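Local coordinates for putative esterase (Bacteroides intestinalis DSM 17393, PDB 5VOL), which acts as a ferulic acid esterase of carbohydrate esterase family 1, a calcium-bound hydrolase associated with the breakdown of arabinoxylan, at residues F31-F36 / K42-L47; D68-L73 / C80-V85. All coordinates share one frame; numbering follows the deposited sequence.

Contact 1: F31-F36 / K42-L47; sequences FLPKSF and KKYPVL
A tyrosine ring laid against a beta turn, and pinned there by its hydroxyl, makes the buried contact between P33, S35, F36 and Y44, just beyond the end of strand 24-32 and before strand 46-50 begins. The pyrrolidine ring of P33 lies over one face of Y44: CG of P33 stands 4.0 Å from the centroid of the Y44 ring, 22° off its normal, a CH-pi contact offset toward the CD1-CE1 side of the ring. At the far end of the ring the Y44 hydroxyl donates to S35, with 2.7 Å between Y44 OH and S35 OG, and the serine oxygen lies at the ring edge, in its plane. S35 OG sits between its backbone N and carbonyl carbon (chi1 68°), which turns it toward the tyrosine. Residues P33 to F36 form a type I turn, closed by the F36 N to P33 O bond of 3.0 Å, and this is the turn that follows strand 24-32 of the alpha/beta-hydrolase sheet. F36 CG, anti to the backbone N (chi1 -170°), brings its ring up to the tyrosine at a slant, CD2 of F36 3.7 Å from CE2 of Y44. The extended K42 chain passes S35, its CD 3.8 Å from S35 OG, on the way to E81, which also binds S35; R125 adds a cation-pi contact to F36.

Contact 2: D68-L73 / C80-V85; sequences DVMDRL and CEMIIV
M70, on the helix 66-76, meets I84 and M82 in the loop and strand of 80-85 with one bent side chain that shares its sulfur between the two, CG serving I84 and CE serving M82. Against I84 the two side chains approach head-on, but the methyl CD1 of I84 meets the bend of M70, at CG (3.6 Å) and SD (3.9 Å), not its terminal methyl. Against M82 the chains cross at about a right angle, with CE of M70 3.9 Å from CG of M82 and SD of M70 4.1 Å from CE of M82. The bends of M70 at chi2 (-67°) and chi3 (-72°) turn the terminal methyl CE away from I84 toward the start of 80-85, 3.5 Å from C80 O. M82 CG lies between its backbone N and carbonyl carbon (chi1 73°), which brings the side chain round toward the helix although its first bond does not point there. The pairing packs a helix onto the central sheet of the alpha/beta-hydrolase fold, beside L265 of helix 254-271 and F31 of strand 24-32, which also touch M70. D68 and R72 form salt bridges with R63 and D253 of a second subunit. No hydrogen bond spans the two segments, so the contact rests on nondirectional van der Waals packing of a thioether against thioether and aliphatic groups, with only a methyl-to-carbonyl touch at C80.

Followed from the N terminus, the chain leaves strand 24-32 through the turn of contact 1, and K42 and Y44 close the short loop just before strand 46-50. It then runs through helix 66-76 and comes back at 80-85, where contact 2 closes a second loop; the two lie in series, neither enclosing nor crossing the other. They are bound in space by E81, whose OE1 lies 2.6 Å from K42 NZ in a salt bridge and 2.6 Å from S35 OG in a probable hydrogen bond. Strand 83-87 lies between strands 24-32 and 46-50, so the second loop inserts its strand between those the first connects and ties the helix to them.

Contact 1: F31-F36 / K42-L47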
ATOM      1  N   PHE C  31      22.370   8.935  11.163  1.00 21.34           N
ATOM      2  CA  PHE C  31      22.503   7.976  10.069  1.00 21.67           C
ATOM      3  C   PHE C  31      23.465   8.516   9.009  1.00 21.36           C
ATOM      4  O   PHE C  31      23.286   9.623   8.535  1.00 21.00           O
ATOM      5  CB  PHE C  31      21.135   7.689   9.426  1.00 21.05           C
ATOM      6  CG  PHE C  31      21.224   6.992   8.088  1.00 21.26           C
ATOM      7  CD1 PHE C  31      21.248   5.603   8.011  1.00 22.08           C
ATOM      8  CD2 PHE C  31      21.293   7.726   6.908  1.00 22.53           C
ATOM      9  CE1 PHE C  31      21.333   4.955   6.773  1.00 22.82           C
ATOM     10  CE2 PHE C  31      21.378   7.088   5.660  1.00 23.10           C
ATOM     11  CZ  PHE C  31      21.401   5.703   5.598  1.00 23.54           C
ATOM     12  N   LEU C  32      24.464   7.723   8.634  1.00 21.12           N
ATOM     13  CA  LEU C  32      25.401   8.119   7.593  1.00 24.13           C
ATOM     14  C   LEU C  32      25.253   7.221   6.356  1.00 22.86           C
ATOM     15  O   LEU C  32      25.367   6.010   6.459  1.00 23.77           O
ATOM     16  CB  LEU C  32      26.836   8.057   8.110  1.00 23.79           C
ATOM     17  CG  LEU C  32      27.144   8.846   9.394  1.00 25.88           C
ATOM     18  CD1 LEU C  32      28.552   8.516   9.829  1.00 30.49           C
ATOM     19  CD2 LEU C  32      26.982  10.319   9.160  1.00 21.97           C
ATOM     20  N   PRO C  33      25.023   7.826   5.184  1.00 23.03           N
ATOM     21  CA  PRO C  33      24.859   7.096   3.917  1.00 29.44           C
ATOM     22  C   PRO C  33      25.997   6.114   3.605  1.00 30.06           C
ATOM     23  O   PRO C  33      27.125   6.261   4.087  1.00 29.72           O
ATOM     24  CB  PRO C  33      24.829   8.210   2.871  1.00 28.56           C
ATOM     25  CG  PRO C  33      24.382   9.423   3.605  1.00 29.08           C
ATOM     26  CD  PRO C  33      24.865   9.281   5.018  1.00 24.18           C
ATOM     27  N   LYS C  34      25.692   5.128   2.768  1.00 28.43           N
ATOM     28  CA  LYS C  34      26.660   4.127   2.340  1.00 28.78           C
ATOM     29  C   LYS C  34      27.882   4.750   1.660  1.00 29.02           C
ATOM     30  O   LYS C  34      28.995   4.229   1.772  1.00 32.88           O
ATOM     31  CB  LYS C  34      25.988   3.118   1.391  1.00 30.51           C
ATOM     32  CG  LYS C  34      26.927   2.076   0.838  1.00 37.00           C
ATOM     33  CD  LYS C  34      26.270   1.247  -0.285  1.00 42.65           C
ATOM     34  CE  LYS C  34      25.593  -0.001   0.255  1.00 45.00           C
ATOM     35  NZ  LYS C  34      25.139  -0.899  -0.855  1.00 56.43           N
ATOM     36  N   SER C  35      27.673   5.862   0.962  1.00 26.07           N
ATOM     37  CA  SER C  35      28.753   6.546   0.250  1.00 33.20           C
ATOM     38  C   SER C  35      29.606   7.468   1.131  1.00 37.36           C
ATOM     39  O   SER C  35      30.550   8.092   0.644  1.00 34.49           O
ATOM     40  CB  SER C  35      28.182   7.372  -0.896  1.00 32.21           C
ATOM     41  OG  SER C  35      27.419   8.462  -0.401  1.00 29.17           O
ATOM     42  N   PHE C  36      29.276   7.569   2.415  1.00 31.94           N
ATOM     43  CA  PHE C  36      29.903   8.597   3.248  1.00 33.75           C
ATOM     44  C   PHE C  36      31.421   8.410   3.327  1.00 32.60           C
ATOM     45  O   PHE C  36      32.169   9.364   3.157  1.00 35.20           O
ATOM     46  CB  PHE C  36      29.286   8.612   4.651  1.00 29.96           C
ATOM     47  CG  PHE C  36      29.709   9.794   5.492  1.00 25.35           C
ATOM     48  CD1 PHE C  36      30.750   9.681   6.387  1.00 29.42           C
ATOM     49  CD2 PHE C  36      29.059  11.008   5.380  1.00 26.02           C
ATOM     50  CE1 PHE C  36      31.144  10.771   7.172  1.00 30.45           C
ATOM     51  CE2 PHE C  36      29.438  12.096   6.152  1.00 28.04           C
ATOM     52  CZ  PHE C  36      30.485  11.975   7.049  1.00 27.43           C
ATOM     53  N   LYS C  42      31.509  14.202  -1.164  1.00 43.66           N
ATOM     54  CA  LYS C  42      30.073  14.348  -1.371  1.00 39.00           C
ATOM     55  C   LYS C  42      29.420  15.113  -0.222  1.00 33.13           C
ATOM     56  O   LYS C  42      29.702  14.858   0.939  1.00 36.59           O
ATOM     57  CB  LYS C  42      29.417  12.975  -1.538  1.00 37.70           C
ATOM     58  CG  LYS C  42      27.969  13.036  -2.004  1.00 37.45           C
ATOM     59  CD  LYS C  42      27.458  11.663  -2.417  1.00 38.04           C
ATOM     60  CE  LYS C  42      25.997  11.722  -2.850  1.00 38.67           C
ATOM     61  NZ  LYS C  42      25.420  10.357  -3.094  1.00 36.94           N
ATOM     62  N   LYS C  43      28.557  16.064  -0.559  1.00 36.16           N
ATOM     63  CA  LYS C  43      27.740  16.756   0.430  1.00 32.20           C
ATOM     64  C   LYS C  43      26.304  16.247   0.326  1.00 32.66           C
ATOM     65  O   LYS C  43      25.883  15.827  -0.746  1.00 28.74           O
ATOM     66  CB  LYS C  43      27.779  18.267   0.218  1.00 36.46           C
ATOM     67  CG  LYS C  43      29.176  18.889   0.305  1.00 42.62           C
ATOM     68  CD  LYS C  43      29.751  18.782   1.710  1.00 42.10           C
ATOM     69  CE  LYS C  43      30.804  19.871   1.977  1.00 48.95           C
ATOM     70  NZ  LYS C  43      30.192  21.233   2.153  1.00 56.28           N
ATOM     71  N   TYR C  44      25.558  16.313   1.427  1.00 27.23           N
ATOM     72  CA  TYR C  44      24.241  15.686   1.514  1.00 25.53           C
ATOM     73  C   TYR C  44      23.146  16.613   2.020  1.00 25.65           C
ATOM     74  O   TYR C  44      23.415  17.555   2.773  1.00 30.73           O
ATOM     75  CB  TYR C  44      24.304  14.472   2.440  1.00 26.97           C
ATOM     76  CG  TYR C  44      25.342  13.436   2.085  1.00 27.19           C
ATOM     77  CD1 TYR C  44      25.053  12.405   1.191  1.00 27.36           C
ATOM     78  CD2 TYR C  44      26.603  13.475   2.651  1.00 27.26           C
ATOM     79  CE1 TYR C  44      26.001  11.445   0.880  1.00 28.39           C
ATOM     80  CE2 TYR C  44      27.559  12.523   2.340  1.00 28.23           C
ATOM     81  CZ  TYR C  44      27.254  11.515   1.455  1.00 29.27           C
ATOM     82  OH  TYR C  44      28.213  10.574   1.157  1.00 31.92           O
ATOM     83  N   PRO C  45      21.894  16.345   1.622  1.00 26.10           N
ATOM     84  CA  PRO C  45      20.814  16.995   2.357  1.00 23.20           C
ATOM     85  C   PRO C  45      20.711  16.400   3.763  1.00 22.90           C
ATOM     86  O   PRO C  45      21.360  15.394   4.058  1.00 22.43           O
ATOM     87  CB  PRO C  45      19.562  16.698   1.519  1.00 22.62           C
ATOM     88  CG  PRO C  45      19.953  15.633   0.567  1.00 29.44           C
ATOM     89  CD  PRO C  45      21.422  15.652   0.405  1.00 26.51           C
ATOM     90  N   VAL C  46      19.923  17.031   4.624  1.00 22.41           N
ATOM     91  CA  VAL C  46      19.771  16.540   5.981  1.00 21.52           C
ATOM     92  C   VAL C  46      18.313  16.557   6.407  1.00 20.97           C
ATOM     93  O   VAL C  46      17.547  17.467   6.062  1.00 20.14           O
ATOM     94  CB  VAL C  46      20.619  17.359   7.000  1.00 22.84           C
ATOM     95  CG1 VAL C  46      20.125  18.789   7.084  1.00 20.96           C
ATOM     96  CG2 VAL C  46      20.569  16.695   8.377  1.00 22.16           C
ATOM     97  N   LEU C  47      17.939  15.507   7.130  1.00 18.09           N
ATOM     98  CA  LEU C  47      16.658  15.433   7.802  1.00 20.76           C
ATOM     99  C   LEU C  47      16.891  15.385   9.319  1.00 18.70           C
ATOM    100  O   LEU C  47      17.552  14.471   9.823  1.00 19.12           O
ATOM    101  CB  LEU C  47      15.863  14.190   7.357  1.00 20.47           C
ATOM    102  CG  LEU C  47      14.581  13.911   8.151  1.00 18.05           C
ATOM    103  CD1 LEU C  47      13.559  15.011   7.913  1.00 15.51           C
ATOM    104  CD2 LEU C  47      13.986  12.539   7.768  1.00 17.25           C
TER

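Contact 2: D68-L73 / C80-V85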
ATOM      1  N   ASP C  68      17.613   0.518   8.103  1.00 21.80           N
ATOM      2  CA  ASP C  68      17.047  -0.505   7.220  1.00 21.66           C
ATOM      3  C   ASP C  68      16.070   0.087   6.219  1.00 20.49           C
ATOM      4  O   ASP C  68      16.017  -0.354   5.071  1.00 22.21           O
ATOM      5  CB  ASP C  68      16.361  -1.610   8.037  1.00 21.87           C
ATOM      6  CG  ASP C  68      17.341  -2.394   8.869  1.00 28.27           C
ATOM      7  OD1 ASP C  68      18.536  -2.401   8.498  1.00 30.99           O
ATOM      8  OD2 ASP C  68      16.936  -2.995   9.890  1.00 28.10           O
ATOM      9  N   VAL C  69      15.276   1.061   6.654  1.00 19.13           N
ATOM     10  CA  VAL C  69      14.337   1.714   5.756  1.00 19.67           C
ATOM     11  C   VAL C  69      15.097   2.532   4.705  1.00 22.53           C
ATOM     12  O   VAL C  69      14.778   2.460   3.517  1.00 19.66           O
ATOM     13  CB  VAL C  69      13.352   2.622   6.514  1.00 19.75           C
ATOM     14  CG1 VAL C  69      12.447   3.362   5.530  1.00 18.26           C
ATOM     15  CG2 VAL C  69      12.509   1.803   7.496  1.00 19.49           C
ATOM     16  N   MET C  70      16.113   3.291   5.130  1.00 20.19           N
ATOM     17  CA  MET C  70      16.922   4.032   4.166  1.00 18.08           C
ATOM     18  C   MET C  70      17.636   3.118   3.167  1.00 19.71           C
ATOM     19  O   MET C  70      17.691   3.429   1.976  1.00 23.71           O
ATOM     20  CB  MET C  70      17.949   4.921   4.879  1.00 23.54           C
ATOM     21  CG  MET C  70      17.403   6.267   5.330  1.00 21.34           C
ATOM     22  SD  MET C  70      16.976   7.354   3.951  1.00 21.33           S
ATOM     23  CE  MET C  70      18.607   7.802   3.347  1.00 19.99           C
ATOM     24  N   ASP C  71      18.197   2.009   3.633  1.00 17.78           N
ATOM     25  CA  ASP C  71      18.902   1.103   2.735  1.00 23.03           C
ATOM     26  C   ASP C  71      17.969   0.582   1.631  1.00 24.37           C
ATOM     27  O   ASP C  71      18.366   0.497   0.474  1.00 23.17           O
ATOM     28  CB  ASP C  71      19.506  -0.068   3.504  1.00 22.06           C
ATOM     29  CG  ASP C  71      20.729   0.337   4.328  1.00 26.84           C
ATOM     30  OD1 ASP C  71      21.280   1.435   4.093  1.00 26.44           O
ATOM     31  OD2 ASP C  71      21.125  -0.456   5.206  1.00 24.60           O
ATOM     32  N   ARG C  72      16.728   0.262   2.005  1.00 21.93           N
ATOM     33  CA  ARG C  72      15.685  -0.090   1.043  1.00 19.32           C
ATOM     34  C   ARG C  72      15.363   1.071   0.086  1.00 22.76           C
ATOM     35  O   ARG C  72      15.417   0.914  -1.143  1.00 21.58           O
ATOM     36  CB  ARG C  72      14.413  -0.546   1.788  1.00 19.96           C
ATOM     37  CG  ARG C  72      13.192  -0.732   0.892  1.00 22.38           C
ATOM     38  CD  ARG C  72      13.198  -2.114   0.220  1.00 18.20           C
ATOM     39  NE  ARG C  72      12.764  -3.196   1.106  1.00 21.33           N
ATOM     40  CZ  ARG C  72      13.574  -4.085   1.675  1.00 21.68           C
ATOM     41  NH1 ARG C  72      13.072  -5.041   2.447  1.00 19.41           N
ATOM     42  NH2 ARG C  72      14.883  -4.036   1.465  1.00 17.47           N
ATOM     43  N   LEU C  73      15.038   2.241   0.628  1.00 20.33           N
ATOM     44  CA  LEU C  73      14.545   3.322  -0.209  1.00 18.95           C
ATOM     45  C   LEU C  73      15.661   3.984  -1.031  1.00 23.04           C
ATOM     46  O   LEU C  73      15.412   4.500  -2.123  1.00 21.40           O
ATOM     47  CB  LEU C  73      13.803   4.355   0.649  1.00 18.98           C
ATOM     48  CG  LEU C  73      12.531   3.777   1.297  1.00 21.44           C
ATOM     49  CD1 LEU C  73      11.774   4.803   2.120  1.00 21.62           C
ATOM     50  CD2 LEU C  73      11.605   3.153   0.249  1.00 21.33           C
ATOM     51  N   CYS C  80      16.657   9.782  -1.617  1.00 21.58           N
ATOM     52  CA  CYS C  80      18.052  10.098  -1.916  1.00 22.36           C
ATOM     53  C   CYS C  80      18.911   9.861  -0.672  1.00 26.69           C
ATOM     54  O   CYS C  80      18.398   9.791   0.451  1.00 24.28           O
ATOM     55  CB  CYS C  80      18.197  11.544  -2.392  1.00 23.68           C
ATOM     56  SG  CYS C  80      17.881  12.768  -1.072  1.00 26.18           S
ATOM     57  N   GLU C  81      20.215   9.701  -0.856  1.00 24.62           N
ATOM     58  CA  GLU C  81      21.087   9.632   0.301  1.00 27.61           C
ATOM     59  C   GLU C  81      21.001  10.960   1.059  1.00 24.20           C
ATOM     60  O   GLU C  81      20.960  12.033   0.465  1.00 24.85           O
ATOM     61  CB  GLU C  81      22.521   9.334  -0.105  1.00 28.88           C
ATOM     62  CG  GLU C  81      22.741   7.946  -0.650  1.00 28.22           C
ATOM     63  CD  GLU C  81      24.216   7.645  -0.776  1.00 28.98           C
ATOM     64  OE1 GLU C  81      24.944   8.536  -1.250  1.00 33.89           O
ATOM     65  OE2 GLU C  81      24.654   6.551  -0.379  1.00 30.05           O
ATOM     66  N   MET C  82      20.928  10.880   2.378  1.00 24.18           N
ATOM     67  CA  MET C  82      20.801  12.073   3.200  1.00 23.21           C
ATOM     68  C   MET C  82      21.323  11.774   4.595  1.00 24.19           C
ATOM     69  O   MET C  82      21.315  10.624   5.035  1.00 22.05           O
ATOM     70  CB  MET C  82      19.340  12.547   3.276  1.00 21.89           C
ATOM     71  CG  MET C  82      18.410  11.658   4.157  1.00 23.11           C
ATOM     72  SD  MET C  82      16.665  12.156   4.089  1.00 23.34           S
ATOM     73  CE  MET C  82      16.095  11.184   2.668  1.00 21.43           C
ATOM     74  N   ILE C  83      21.792  12.814   5.273  1.00 23.60           N
ATOM     75  CA  ILE C  83      22.132  12.724   6.693  1.00 21.83           C
ATOM     76  C   ILE C  83      20.827  12.759   7.486  1.00 19.27           C
ATOM     77  O   ILE C  83      19.959  13.603   7.230  1.00 21.00           O
ATOM     78  CB  ILE C  83      23.066  13.893   7.143  1.00 21.96           C
ATOM     79  CG1 ILE C  83      24.306  13.981   6.243  1.00 23.64           C
ATOM     80  CG2 ILE C  83      23.451  13.753   8.611  1.00 23.81           C
ATOM     81  CD1 ILE C  83      25.196  12.752   6.278  1.00 23.80           C
ATOM     82  N   ILE C  84      20.667  11.832   8.424  1.00 17.37           N
ATOM     83  CA  ILE C  84      19.508  11.862   9.296  1.00 20.85           C
ATOM     84  C   ILE C  84      20.007  11.937  10.746  1.00 22.51           C
ATOM     85  O   ILE C  84      20.881  11.167  11.152  1.00 22.24           O
ATOM     86  CB  ILE C  84      18.595  10.632   9.106  1.00 15.59           C
ATOM     87  CG1 ILE C  84      18.200  10.478   7.635  1.00 16.20           C
ATOM     88  CG2 ILE C  84      17.300  10.787   9.912  1.00 16.30           C
ATOM     89  CD1 ILE C  84      17.464   9.181   7.374  1.00 15.31           C
ATOM     90  N   VAL C  85      19.464  12.857  11.528  1.00 21.46           N
ATOM     91  CA  VAL C  85      19.995  13.018  12.887  1.00 18.86           C
ATOM     92  C   VAL C  85      18.904  13.268  13.918  1.00 20.42           C
ATOM     93  O   VAL C  85      17.944  14.004  13.675  1.00 18.04           O
ATOM     94  CB  VAL C  85      21.026  14.164  12.939  1.00 24.25           C
ATOM     95  CG1 VAL C  85      20.364  15.448  12.566  1.00 27.34           C
ATOM     96  CG2 VAL C  85      21.676  14.276  14.337  1.00 24.90           C
TER